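Local coordinates for protein KLLA0E03807p (Kluyveromyces lactis, PDB 3SQI) that binds DNA through this domain of Ndc10, a protein that serves as a platform for inner kinetochore assembly in budding yeast, at residues 194-200 and 348-352; 133-138 and 204-209; 183-187 and 278-282. One frame throughout, in Å; residues are numbered along the deposited sequence.

Interaction 1: 194-200 and 348-352; sequences PFTCPIF and SLPLL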
ATOM      1  N   PRO A 194       5.094  12.519   1.297  1.00 75.02           N
ATOM      2  CA  PRO A 194       6.134  11.584   1.743  1.00 64.83           C
ATOM      3  C   PRO A 194       5.887  11.032   3.143  1.00 68.26           C
ATOM      4  O   PRO A 194       6.114   9.846   3.396  1.00 64.59           O
ATOM      5  CB  PRO A 194       7.400  12.442   1.729  1.00 66.12           C
ATOM      6  CG  PRO A 194       7.142  13.459   0.659  1.00 67.19           C
ATOM      7  CD  PRO A 194       5.656  13.751   0.714  1.00 68.14           C
ATOM      8  N   PHE A 195       5.413  11.884   4.044  1.00 79.44           N
ATOM      9  CA  PHE A 195       5.261  11.480   5.438  1.00 81.44           C
ATOM     10  C   PHE A 195       4.250  10.364   5.580  1.00 84.35           C
ATOM     11  O   PHE A 195       4.489   9.389   6.293  1.00 80.54           O
ATOM     12  CB  PHE A 195       4.893  12.678   6.306  1.00 76.84           C
ATOM     13  CG  PHE A 195       5.940  13.747   6.303  1.00 79.81           C
ATOM     14  CD1 PHE A 195       7.106  13.593   7.040  1.00 74.97           C
ATOM     15  CD2 PHE A 195       5.780  14.891   5.539  1.00 83.62           C
ATOM     16  CE1 PHE A 195       8.088  14.575   7.028  1.00 81.86           C
ATOM     17  CE2 PHE A 195       6.756  15.877   5.524  1.00 80.33           C
ATOM     18  CZ  PHE A 195       7.911  15.719   6.270  1.00 75.74           C
ATOM     19  N   THR A 196       3.140  10.502   4.864  1.00 93.15           N
ATOM     20  CA  THR A 196       2.078   9.504   4.865  1.00 82.57           C
ATOM     21  C   THR A 196       2.373   8.392   3.857  1.00 75.38           C
ATOM     22  O   THR A 196       1.532   7.520   3.614  1.00 66.36           O
ATOM     23  CB  THR A 196       0.711  10.133   4.570  1.00 65.90           C
ATOM     24  OG1 THR A 196       0.796  10.927   3.383  1.00 66.48           O
ATOM     25  CG2 THR A 196       0.283  11.025   5.720  1.00 60.42           C
ATOM     26  N   CYS A 197       3.556   8.452   3.246  1.00 69.35           N
ATOM     27  CA  CYS A 197       4.033   7.372   2.381  1.00 62.18           C
ATOM     28  C   CYS A 197       4.768   6.284   3.169  1.00 71.93           C
ATOM     29  O   CYS A 197       5.734   6.567   3.877  1.00 93.42           O
ATOM     30  CB  CYS A 197       4.929   7.909   1.268  1.00 52.82           C
ATOM     31  SG  CYS A 197       5.691   6.588   0.308  1.00 88.98           S
ATOM     32  N   PRO A 198       4.289   5.036   3.061  1.00 68.89           N
ATOM     33  CA  PRO A 198       4.800   3.870   3.791  1.00 67.46           C
ATOM     34  C   PRO A 198       6.152   3.427   3.284  1.00 77.06           C
ATOM     35  O   PRO A 198       6.904   2.804   4.031  1.00 79.24           O
ATOM     36  CB  PRO A 198       3.768   2.783   3.476  1.00 56.86           C
ATOM     37  CG  PRO A 198       3.271   3.134   2.138  1.00 59.19           C
ATOM     38  CD  PRO A 198       3.236   4.654   2.106  1.00 76.17           C
ATOM     39  N   ILE A 199       6.440   3.722   2.018  1.00 69.76           N
ATOM     40  CA  ILE A 199       7.698   3.309   1.412  1.00 82.54           C
ATOM     41  C   ILE A 199       8.847   4.228   1.823  1.00 86.21           C
ATOM     42  O   ILE A 199       9.954   3.772   2.069  1.00 88.15           O
ATOM     43  CB  ILE A 199       7.597   3.275  -0.113  1.00 78.33           C
ATOM     44  CG1 ILE A 199       6.519   2.286  -0.541  1.00 61.31           C
ATOM     45  CG2 ILE A 199       8.950   2.915  -0.735  1.00 66.35           C
ATOM     46  CD1 ILE A 199       6.168   2.399  -2.007  1.00 64.78           C
ATOM     47  N   PHE A 200       8.578   5.527   1.871  1.00 75.53           N
ATOM     48  CA  PHE A 200       9.533   6.490   2.382  1.00 61.45           C
ATOM     49  C   PHE A 200       9.842   6.108   3.817  1.00 69.88           C
ATOM     50  O   PHE A 200      11.002   6.026   4.242  1.00 83.94           O
ATOM     51  CB  PHE A 200       8.908   7.877   2.340  1.00 47.17           C
ATOM     52  CG  PHE A 200       9.769   8.945   2.927  1.00 65.55           C
ATOM     53  CD1 PHE A 200       9.283   9.771   3.921  1.00 79.41           C
ATOM     54  CD2 PHE A 200      11.063   9.126   2.489  1.00 66.79           C
ATOM     55  CE1 PHE A 200      10.073  10.763   4.461  1.00 77.56           C
ATOM     56  CE2 PHE A 200      11.859  10.113   3.029  1.00 74.54           C
ATOM     57  CZ  PHE A 200      11.365  10.931   4.014  1.00 75.92           C
ATOM     58  N   SER A 348      12.810  12.423  -1.150  1.00 85.10           N
ATOM     59  CA  SER A 348      12.036  13.127  -0.130  1.00 81.78           C
ATOM     60  C   SER A 348      12.831  13.602   1.099  1.00 89.17           C
ATOM     61  O   SER A 348      12.279  14.258   1.980  1.00 97.38           O
ATOM     62  CB  SER A 348      10.831  12.269   0.295  1.00 83.81           C
ATOM     63  OG  SER A 348      10.045  11.876  -0.830  1.00 72.84           O
ATOM     64  N   LEU A 349      14.122  13.287   1.159  1.00 89.22           N
ATOM     65  CA  LEU A 349      14.922  13.583   2.358  1.00 77.09           C
ATOM     66  C   LEU A 349      15.132  15.078   2.642  1.00 69.69           C
ATOM     67  O   LEU A 349      15.021  15.510   3.788  1.00 71.42           O
ATOM     68  CB  LEU A 349      16.275  12.867   2.312  1.00 68.60           C
ATOM     69  CG  LEU A 349      16.737  12.375   3.681  1.00 82.16           C
ATOM     70  CD1 LEU A 349      15.601  11.635   4.361  1.00 81.98           C
ATOM     71  CD2 LEU A 349      17.961  11.489   3.546  1.00 83.38           C
ATOM     72  N   PRO A 350      15.461  15.864   1.605  1.00 76.01           N
ATOM     73  CA  PRO A 350      15.582  17.314   1.787  1.00 75.79           C
ATOM     74  C   PRO A 350      14.365  17.907   2.486  1.00 81.79           C
ATOM     75  O   PRO A 350      14.507  18.876   3.229  1.00 92.66           O
ATOM     76  CB  PRO A 350      15.657  17.835   0.353  1.00 79.99           C
ATOM     77  CG  PRO A 350      16.268  16.719  -0.409  1.00 80.01           C
ATOM     78  CD  PRO A 350      15.739  15.459   0.214  1.00 79.90           C
ATOM     79  N   LEU A 351      13.185  17.338   2.250  1.00 89.71           N
ATOM     80  CA  LEU A 351      11.968  17.817   2.901  1.00 82.09           C
ATOM     81  C   LEU A 351      11.993  17.489   4.385  1.00 81.76           C
ATOM     82  O   LEU A 351      11.848  18.373   5.226  1.00 86.71           O
ATOM     83  CB  LEU A 351      10.728  17.201   2.265  1.00 84.90           C
ATOM     84  CG  LEU A 351       9.432  17.881   2.703  1.00 91.34           C
ATOM     85  CD1 LEU A 351       9.408  19.321   2.196  1.00 97.91           C
ATOM     86  CD2 LEU A 351       8.202  17.104   2.225  1.00 62.54           C
ATOM     87  N   LEU A 352      12.204  16.214   4.698  1.00 81.11           N
ATOM     88  CA  LEU A 352      12.334  15.776   6.081  1.00 75.85           C
ATOM     89  C   LEU A 352      13.345  16.629   6.833  1.00 76.10           C
ATOM     90  O   LEU A 352      13.199  16.881   8.025  1.00 85.66           O
ATOM     91  CB  LEU A 352      12.779  14.317   6.146  1.00 70.14           C
ATOM     92  CG  LEU A 352      12.901  13.758   7.569  1.00 76.22           C
ATOM     93  CD1 LEU A 352      11.534  13.628   8.214  1.00 71.94           C
ATOM     94  CD2 LEU A 352      13.600  12.414   7.566  1.00 77.67           C
TER
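Ser-348 meets the Phe-200 ring in a CH-pi contact: its CB lies over one face, 4.0 Å from the ring centroid and displaced toward the rim. With CG anti to the backbone N (chi1 176°), the Phe-200 side chain reaches from its helix across to helix 332-355. The same ring has apolar neighbours near its plane, Leu-352 CB at 4.2 Å from Phe-200 CZ and Leu-349 CD1 close to CE2.

The other contacts are purely van der Waals. Pro-194 CG sits 3.6 Å from Ser-348 OG, and the proline also touches Leu-351 CD2. Phe-195 spans two leucines: Leu-351 CD2 is 3.8 Å from Phe-195 CE2, while Leu-352 CD1 approaches the ring edge at CE1. The contact thus packs the start of helix 198-210, and the turn leading into it, against a late part of helix 332-355 within the helical core of the DNA-binding domain. Trp-118 of helix 107-118 meets both phenylalanine rings, edge-to-face in the case of Phe-195.

No hydrogen bond crosses between the segments. Within 194-200, Cys-197 is the N-cap of helix 198-210, its SG accepting from Phe-200 N at 3.5 Å with an almost straight N-H...S angle of 169°.

Interaction 2: 133-138 and 204-209; sequences CQDKLK and VYYYLR
Helices 133-149 and 198-210 pack here as an obliquely crossed pair running in broadly opposite directions, with Tyr-205 lying against Gln-134, Leu-137 and Lys-138. The segment axes approach to 9.7 Å at a signed crossing angle of -137°, and the nearest atom of the contact is about 6 Å from the bound DNA. The hydrophobic part centres on Leu-137: its CD1 meets Val-204 CG1, the two side chains crossing at about a right angle, and lies 4.5 Å from Leu-208 CD1, while Leu-137 CB is 4.1 Å from Tyr-205 CB.

The Tyr-205 side chain leaves its helix with CG anti to the backbone N (chi1 169°), which carries the ring across to helix 133-149. Gln-134 CG comes to the ring edge, in its plane, 3.5 Å from Tyr-205 CE1; the glutamine amide plane is turned 51° from the ring. Lys-138 presents its CA over one ring face and bends its chain past the phenol, CE standing 3.5 Å from Tyr-205 OH, which has a weak hydrogen bond with Arg-235 N. That bend returns the ammonium group to its own helix, where Lys-138 NZ forms a salt bridge with Asp-135 OD1 at 3.2 Å. Were Tyr-205 replaced by an alanine, a gap would probably open between the helices, and the methylenes of Gln-134 and Lys-138 would lose their ring partner.

Arg-209 turns its guanidinium away to bind Pro-232 O. Around the pair, Trp-118 of helix 107-118 touches Leu-137 and Val-204, Leu-345 of helix 332-355 borders Val-204, and Trp-251 of helix 245-259 packs on Asp-135 and Lys-138.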
ATOM      1  N   CYS A 133      14.000   7.027  17.283  1.00126.43           N
ATOM      2  CA  CYS A 133      13.180   7.296  16.112  1.00113.85           C
ATOM      3  C   CYS A 133      12.910   6.010  15.336  1.00104.76           C
ATOM      4  O   CYS A 133      12.039   5.966  14.457  1.00105.06           O
ATOM      5  CB  CYS A 133      13.854   8.330  15.210  1.00113.38           C
ATOM      6  SG  CYS A 133      13.594  10.044  15.723  1.00150.91           S
ATOM      7  N   GLN A 134      13.651   4.958  15.674  1.00 99.13           N
ATOM      8  CA  GLN A 134      13.488   3.676  15.003  1.00 98.14           C
ATOM      9  C   GLN A 134      12.273   2.930  15.540  1.00103.29           C
ATOM     10  O   GLN A 134      11.636   2.169  14.812  1.00114.04           O
ATOM     11  CB  GLN A 134      14.741   2.808  15.136  1.00100.33           C
ATOM     12  CG  GLN A 134      14.733   1.601  14.207  1.00101.93           C
ATOM     13  CD  GLN A 134      15.897   0.655  14.444  1.00110.49           C
ATOM     14  OE1 GLN A 134      16.933   1.044  14.984  1.00118.34           O
ATOM     15  NE2 GLN A 134      15.727  -0.603  14.042  1.00105.32           N
ATOM     16  N   ASP A 135      11.951   3.142  16.811  1.00 96.98           N
ATOM     17  CA  ASP A 135      10.743   2.557  17.384  1.00111.19           C
ATOM     18  C   ASP A 135       9.501   3.211  16.776  1.00100.68           C
ATOM     19  O   ASP A 135       8.601   2.526  16.250  1.00 97.47           O
ATOM     20  CB  ASP A 135      10.754   2.717  18.898  1.00134.36           C
ATOM     21  CG  ASP A 135      11.978   2.090  19.536  1.00143.09           C
ATOM     22  OD1 ASP A 135      12.289   0.926  19.201  1.00141.53           O
ATOM     23  OD2 ASP A 135      12.635   2.761  20.360  1.00150.39           O
ATOM     24  N   LYS A 136       9.476   4.543  16.825  1.00 95.45           N
ATOM     25  CA  LYS A 136       8.434   5.318  16.165  1.00 88.04           C
ATOM     26  C   LYS A 136       8.259   4.873  14.719  1.00 88.73           C
ATOM     27  O   LYS A 136       7.143   4.607  14.275  1.00 94.14           O
ATOM     28  CB  LYS A 136       8.762   6.812  16.189  1.00 81.39           C
ATOM     29  CG  LYS A 136       8.866   7.435  17.567  1.00 89.97           C
ATOM     30  CD  LYS A 136       9.018   8.944  17.444  1.00101.28           C
ATOM     31  CE  LYS A 136       9.179   9.616  18.796  1.00114.04           C
ATOM     32  NZ  LYS A 136       9.375  11.089  18.649  1.00119.37           N
ATOM     33  N   LEU A 137       9.357   4.794  13.974  1.00 90.34           N
ATOM     34  CA  LEU A 137       9.247   4.408  12.570  1.00 79.78           C
ATOM     35  C   LEU A 137       8.791   2.962  12.371  1.00 87.01           C
ATOM     36  O   LEU A 137       8.080   2.661  11.419  1.00 88.89           O
ATOM     37  CB  LEU A 137      10.545   4.686  11.816  1.00 73.68           C
ATOM     38  CG  LEU A 137      10.725   6.174  11.526  1.00 77.66           C
ATOM     39  CD1 LEU A 137      11.782   6.382  10.469  1.00 70.45           C
ATOM     40  CD2 LEU A 137       9.403   6.767  11.078  1.00 71.70           C
ATOM     41  N   LYS A 138       9.196   2.069  13.264  1.00 86.62           N
ATOM     42  CA  LYS A 138       8.797   0.675  13.147  1.00 85.82           C
ATOM     43  C   LYS A 138       7.276   0.601  13.221  1.00 96.61           C
ATOM     44  O   LYS A 138       6.600   0.084  12.304  1.00107.41           O
ATOM     45  CB  LYS A 138       9.437  -0.148  14.265  1.00 91.93           C
ATOM     46  CG  LYS A 138       9.553  -1.630  13.962  1.00 99.06           C
ATOM     47  CD  LYS A 138      10.448  -2.341  14.967  1.00 96.65           C
ATOM     48  CE  LYS A 138      11.681  -1.521  15.290  1.00 98.66           C
ATOM     49  NZ  LYS A 138      11.573  -0.898  16.644  1.00117.34           N
ATOM     50  N   VAL A 204      13.610   5.192   5.348  1.00 75.15           N
ATOM     51  CA  VAL A 204      14.300   5.717   6.517  1.00 67.92           C
ATOM     52  C   VAL A 204      14.523   4.594   7.516  1.00 73.46           C
ATOM     53  O   VAL A 204      15.652   4.335   7.947  1.00 91.57           O
ATOM     54  CB  VAL A 204      13.529   6.850   7.215  1.00 58.16           C
ATOM     55  CG1 VAL A 204      14.240   7.239   8.488  1.00 66.94           C
ATOM     56  CG2 VAL A 204      13.398   8.061   6.308  1.00 49.23           C
ATOM     57  N   TYR A 205      13.439   3.922   7.881  1.00 78.44           N
ATOM     58  CA  TYR A 205      13.536   2.859   8.867  1.00 75.54           C
ATOM     59  C   TYR A 205      14.589   1.842   8.471  1.00 76.24           C
ATOM     60  O   TYR A 205      15.270   1.289   9.326  1.00 80.62           O
ATOM     61  CB  TYR A 205      12.192   2.157   9.066  1.00 61.01           C
ATOM     62  CG  TYR A 205      12.297   0.877   9.875  1.00 64.05           C
ATOM     63  CD1 TYR A 205      12.798   0.888  11.169  1.00 61.96           C
ATOM     64  CD2 TYR A 205      11.892  -0.344   9.345  1.00 65.28           C
ATOM     65  CE1 TYR A 205      12.898  -0.280  11.910  1.00 74.48           C
ATOM     66  CE2 TYR A 205      11.990  -1.520  10.085  1.00 59.46           C
ATOM     67  CZ  TYR A 205      12.491  -1.481  11.365  1.00 71.00           C
ATOM     68  OH  TYR A 205      12.590  -2.643  12.113  1.00 84.60           O
ATOM     69  N   TYR A 206      14.725   1.592   7.175  1.00 70.50           N
ATOM     70  CA  TYR A 206      15.650   0.563   6.723  1.00 83.13           C
ATOM     71  C   TYR A 206      17.095   1.041   6.734  1.00 85.68           C
ATOM     72  O   TYR A 206      18.019   0.256   6.957  1.00 82.54           O
ATOM     73  CB  TYR A 206      15.245   0.017   5.357  1.00 80.03           C
ATOM     74  CG  TYR A 206      14.282  -1.141   5.460  1.00 80.87           C
ATOM     75  CD1 TYR A 206      13.931  -1.887   4.345  1.00 79.98           C
ATOM     76  CD2 TYR A 206      13.726  -1.490   6.681  1.00 85.79           C
ATOM     77  CE1 TYR A 206      13.054  -2.950   4.446  1.00 77.79           C
ATOM     78  CE2 TYR A 206      12.853  -2.547   6.792  1.00 86.48           C
ATOM     79  CZ  TYR A 206      12.518  -3.273   5.673  1.00 87.95           C
ATOM     80  OH  TYR A 206      11.645  -4.328   5.793  1.00 91.01           O
ATOM     81  N   TYR A 207      17.289   2.333   6.502  1.00 77.95           N
ATOM     82  CA  TYR A 207      18.608   2.918   6.669  1.00 78.07           C
ATOM     83  C   TYR A 207      19.015   2.766   8.128  1.00 79.24           C
ATOM     84  O   TYR A 207      20.096   2.266   8.434  1.00 85.72           O
ATOM     85  CB  TYR A 207      18.605   4.390   6.269  1.00 82.91           C
ATOM     86  CG  TYR A 207      19.979   5.022   6.252  1.00 96.96           C
ATOM     87  CD1 TYR A 207      20.857   4.798   5.199  1.00 98.49           C
ATOM     88  CD2 TYR A 207      20.398   5.848   7.289  1.00101.04           C
ATOM     89  CE1 TYR A 207      22.114   5.377   5.180  1.00 93.20           C
ATOM     90  CE2 TYR A 207      21.654   6.433   7.276  1.00 95.86           C
ATOM     91  CZ  TYR A 207      22.504   6.195   6.220  1.00 88.40           C
ATOM     92  OH  TYR A 207      23.750   6.776   6.208  1.00109.24           O
ATOM     93  N   LEU A 208      18.134   3.183   9.030  1.00 81.04           N
ATOM     94  CA  LEU A 208      18.399   3.061  10.458  1.00 76.44           C
ATOM     95  C   LEU A 208      18.662   1.613  10.873  1.00 75.39           C
ATOM     96  O   LEU A 208      19.540   1.333  11.688  1.00 90.49           O
ATOM     97  CB  LEU A 208      17.228   3.629  11.263  1.00 74.10           C
ATOM     98  CG  LEU A 208      16.938   5.118  11.058  1.00 76.10           C
ATOM     99  CD1 LEU A 208      15.890   5.587  12.047  1.00 75.01           C
ATOM    100  CD2 LEU A 208      18.203   5.935  11.217  1.00 66.94           C
ATOM    101  N   ARG A 209      17.887   0.700  10.304  1.00 73.30           N
ATOM    102  CA  ARG A 209      17.933  -0.707  10.672  1.00 80.20           C
ATOM    103  C   ARG A 209      19.239  -1.333  10.218  1.00 81.81           C
ATOM    104  O   ARG A 209      19.876  -2.088  10.952  1.00 86.82           O
ATOM    105  CB  ARG A 209      16.751  -1.441  10.029  1.00 82.25           C
ATOM    106  CG  ARG A 209      16.703  -2.949  10.266  1.00 83.41           C
ATOM    107  CD  ARG A 209      15.387  -3.517   9.736  1.00 86.63           C
ATOM    108  NE  ARG A 209      15.353  -4.978   9.710  1.00 89.66           N
ATOM    109  CZ  ARG A 209      14.394  -5.690   9.122  1.00 80.68           C
ATOM    110  NH1 ARG A 209      13.388  -5.076   8.508  1.00 67.25           N
ATOM    111  NH2 ARG A 209      14.443  -7.018   9.143  1.00 77.62           N
TER

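Interaction 3: 183-187 and 278-282; sequences PNFVL and FPDFS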
ATOM      1  N   PRO A 183      -0.256 -13.466   1.511  1.00104.99           N
ATOM      2  CA  PRO A 183      -0.983 -12.194   1.419  1.00 89.92           C
ATOM      3  C   PRO A 183      -0.681 -11.520   0.084  1.00 94.72           C
ATOM      4  O   PRO A 183       0.467 -11.486  -0.355  1.00 93.05           O
ATOM      5  CB  PRO A 183      -0.421 -11.370   2.579  1.00 78.90           C
ATOM      6  CG  PRO A 183       0.203 -12.375   3.500  1.00101.09           C
ATOM      7  CD  PRO A 183       0.727 -13.458   2.605  1.00108.23           C
ATOM      8  N   ASN A 184      -1.701 -10.954  -0.539  1.00 93.65           N
ATOM      9  CA  ASN A 184      -1.567 -10.455  -1.894  1.00 82.89           C
ATOM     10  C   ASN A 184      -1.733  -8.945  -1.895  1.00 78.69           C
ATOM     11  O   ASN A 184      -2.830  -8.447  -1.637  1.00 90.86           O
ATOM     12  CB  ASN A 184      -2.644 -11.112  -2.760  1.00 97.36           C
ATOM     13  CG  ASN A 184      -2.470 -10.828  -4.236  1.00108.05           C
ATOM     14  OD1 ASN A 184      -2.709  -9.712  -4.699  1.00106.59           O
ATOM     15  ND2 ASN A 184      -2.083 -11.851  -4.993  1.00113.40           N
ATOM     16  N   PHE A 185      -0.659  -8.210  -2.176  1.00 71.65           N
ATOM     17  CA  PHE A 185      -0.750  -6.749  -2.142  1.00 65.35           C
ATOM     18  C   PHE A 185       0.285  -5.995  -2.965  1.00 61.90           C
ATOM     19  O   PHE A 185       1.281  -6.565  -3.398  1.00 81.78           O
ATOM     20  CB  PHE A 185      -0.676  -6.264  -0.709  1.00 73.42           C
ATOM     21  CG  PHE A 185       0.675  -6.404  -0.104  1.00 75.01           C
ATOM     22  CD1 PHE A 185       1.601  -5.382  -0.215  1.00 75.34           C
ATOM     23  CD2 PHE A 185       1.023  -7.556   0.583  1.00 73.34           C
ATOM     24  CE1 PHE A 185       2.856  -5.502   0.345  1.00 66.21           C
ATOM     25  CE2 PHE A 185       2.276  -7.685   1.147  1.00 75.75           C
ATOM     26  CZ  PHE A 185       3.194  -6.656   1.025  1.00 67.50           C
ATOM     27  N   VAL A 186       0.027  -4.704  -3.177  1.00 59.18           N
ATOM     28  CA  VAL A 186       0.958  -3.815  -3.884  1.00 60.50           C
ATOM     29  C   VAL A 186       1.077  -2.425  -3.234  1.00 65.78           C
ATOM     30  O   VAL A 186       0.084  -1.703  -3.102  1.00 57.61           O
ATOM     31  CB  VAL A 186       0.531  -3.617  -5.353  1.00 62.26           C
ATOM     32  CG1 VAL A 186       1.358  -2.502  -6.015  1.00 57.23           C
ATOM     33  CG2 VAL A 186       0.614  -4.941  -6.130  1.00 58.03           C
ATOM     34  N   LEU A 187       2.296  -2.041  -2.859  1.00 85.46           N
ATOM     35  CA  LEU A 187       2.563  -0.722  -2.276  1.00 78.00           C
ATOM     36  C   LEU A 187       3.163   0.249  -3.291  1.00 69.09           C
ATOM     37  O   LEU A 187       3.952  -0.144  -4.146  1.00 71.34           O
ATOM     38  CB  LEU A 187       3.491  -0.833  -1.064  1.00 69.96           C
ATOM     39  CG  LEU A 187       2.911  -1.408   0.230  1.00 70.36           C
ATOM     40  CD1 LEU A 187       3.842  -1.098   1.380  1.00 59.14           C
ATOM     41  CD2 LEU A 187       1.527  -0.834   0.517  1.00 79.11           C
ATOM     42  N   PHE A 278      -7.565  -6.220  -1.342  1.00 83.26           N
ATOM     43  CA  PHE A 278      -7.114  -6.822  -2.590  1.00 81.98           C
ATOM     44  C   PHE A 278      -7.795  -8.177  -2.747  1.00 86.22           C
ATOM     45  O   PHE A 278      -8.125  -8.827  -1.755  1.00102.63           O
ATOM     46  CB  PHE A 278      -5.589  -6.989  -2.620  1.00 75.87           C
ATOM     47  CG  PHE A 278      -4.838  -5.699  -2.784  1.00 69.04           C
ATOM     48  CD1 PHE A 278      -5.036  -4.901  -3.900  1.00 79.92           C
ATOM     49  CD2 PHE A 278      -3.929  -5.285  -1.822  1.00 59.05           C
ATOM     50  CE1 PHE A 278      -4.349  -3.706  -4.049  1.00 75.97           C
ATOM     51  CE2 PHE A 278      -3.240  -4.095  -1.965  1.00 62.28           C
ATOM     52  CZ  PHE A 278      -3.448  -3.305  -3.081  1.00 65.96           C
ATOM     53  N   PRO A 279      -8.022  -8.600  -3.997  1.00 69.06           N
ATOM     54  CA  PRO A 279      -8.568  -9.920  -4.322  1.00 68.87           C
ATOM     55  C   PRO A 279      -7.561 -10.993  -3.961  1.00 88.74           C
ATOM     56  O   PRO A 279      -6.488 -10.645  -3.464  1.00105.55           O
ATOM     57  CB  PRO A 279      -8.713  -9.863  -5.841  1.00 81.76           C
ATOM     58  CG  PRO A 279      -8.753  -8.408  -6.174  1.00 72.08           C
ATOM     59  CD  PRO A 279      -7.856  -7.760  -5.192  1.00 65.37           C
ATOM     60  N   ASP A 280      -7.875 -12.263  -4.198  1.00 88.02           N
ATOM     61  CA  ASP A 280      -6.847 -13.290  -4.052  1.00114.07           C
ATOM     62  C   ASP A 280      -6.575 -14.048  -5.341  1.00130.21           C
ATOM     63  O   ASP A 280      -7.488 -14.339  -6.113  1.00128.36           O
ATOM     64  CB  ASP A 280      -7.151 -14.274  -2.927  1.00123.81           C
ATOM     65  CG  ASP A 280      -6.011 -15.254  -2.701  1.00133.26           C
ATOM     66  OD1 ASP A 280      -6.176 -16.454  -3.010  1.00138.38           O
ATOM     67  OD2 ASP A 280      -4.937 -14.814  -2.232  1.00132.02           O
ATOM     68  N   PHE A 281      -5.305 -14.375  -5.556  1.00149.89           N
ATOM     69  CA  PHE A 281      -4.887 -15.026  -6.788  1.00159.79           C
ATOM     70  C   PHE A 281      -4.041 -16.271  -6.552  1.00164.19           C
ATOM     71  O   PHE A 281      -2.967 -16.212  -5.942  1.00143.98           O
ATOM     72  CB  PHE A 281      -4.160 -14.026  -7.690  1.00155.27           C
ATOM     73  CG  PHE A 281      -5.046 -12.927  -8.198  1.00158.04           C
ATOM     74  CD1 PHE A 281      -5.716 -13.064  -9.405  1.00163.65           C
ATOM     75  CD2 PHE A 281      -5.231 -11.767  -7.462  1.00152.20           C
ATOM     76  CE1 PHE A 281      -6.544 -12.057  -9.875  1.00155.01           C
ATOM     77  CE2 PHE A 281      -6.060 -10.759  -7.926  1.00146.65           C
ATOM     78  CZ  PHE A 281      -6.715 -10.904  -9.135  1.00145.02           C
ATOM     79  N   SER A 282      -4.559 -17.399  -7.035  1.00177.46           N
ATOM     80  CA  SER A 282      -3.852 -18.674  -7.014  1.00182.45           C
ATOM     81  C   SER A 282      -3.655 -19.180  -8.437  1.00185.85           C
ATOM     82  O   SER A 282      -4.384 -18.782  -9.344  1.00184.54           O
ATOM     83  CB  SER A 282      -4.631 -19.710  -6.206  1.00179.33           C
ATOM     84  OG  SER A 282      -4.111 -21.007  -6.431  1.00181.57           O
TER
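The Phe-278 ring lies obliquely against the backbone of residues 184-186, and the Phe-281 ring takes the Asn-184 amide nitrogen at its edge. Along the Phe-278 side chain, from CB to the ring, the partners follow one another: CB lies 3.3 Å from Asn-184 O, CD2 is close to Phe-185 CA, and CE2 approaches Val-186 N. The last of these separations, Phe-278 CE2 to Val-186 N, is 3.5 Å. Phe-278 CG stands anti to its carbonyl carbon (chi1 -72°), and the ring thereby extends along the strand from the end of residue 184 to Val-186. The apolar side-chain contact across the pair is between Phe-185 CB and Phe-278 CD2, at 3.6 Å. The rest of Phe-185 turns away from this loop, and its ring meets Trp-145 edge-to-face.

Asn-184 reaches toward the loop on the side of Pro-279 and Phe-281. Its CB is 3.9 Å from Pro-279 O, and its ND2 lies 4.0 Å from Phe-281 CD2, near the ring plane, with amide and ring planes 39° apart. Asp-280 OD2 comes only loosely near Asn-184 CB, at 4.4 Å. No hydrogen bond joins the two segments, which meet by packing: the loop does not pair with the strand as a further sheet member, and the touching parts run 125° apart.

The contact therefore sets Phe-278, from the loop between helices 265-269 and 304-310, against strand 185-187, an outer strand of the three-stranded antiparallel sheet, and the residues after it beside Asn-184, just ahead of that strand. Phe-278 also touches Thr-149 of helix 133-149 and both Tyr-306 and Met-310 of helix 304-310, whereas Pro-279 and Phe-281 reach Arg-91 of helix 82-100.

How the interactions relate
Along the chain the segments come in the order 133-138, 183-187, 194-200, 204-209, 278-282 and 348-352, and each interaction crosses the other two in sequence. Interactions 1 and 2 share helix 198-210: its N-terminal end meets helix 332-355 and its later turns meet helix 133-149, with centres 13 Å apart. Interaction 3 lies farther off, its centre 25 Å from that of interaction 1 and 26 Å from that of interaction 2, but Leu-187 C touches Ile-199 CD1 at 3.9 Å. Interactions 1 and 2 thus join distant parts of the sequence to one helix, while interaction 3 lies on the strand that comes before it; interaction 2 is the nearest of the three to the bound DNA.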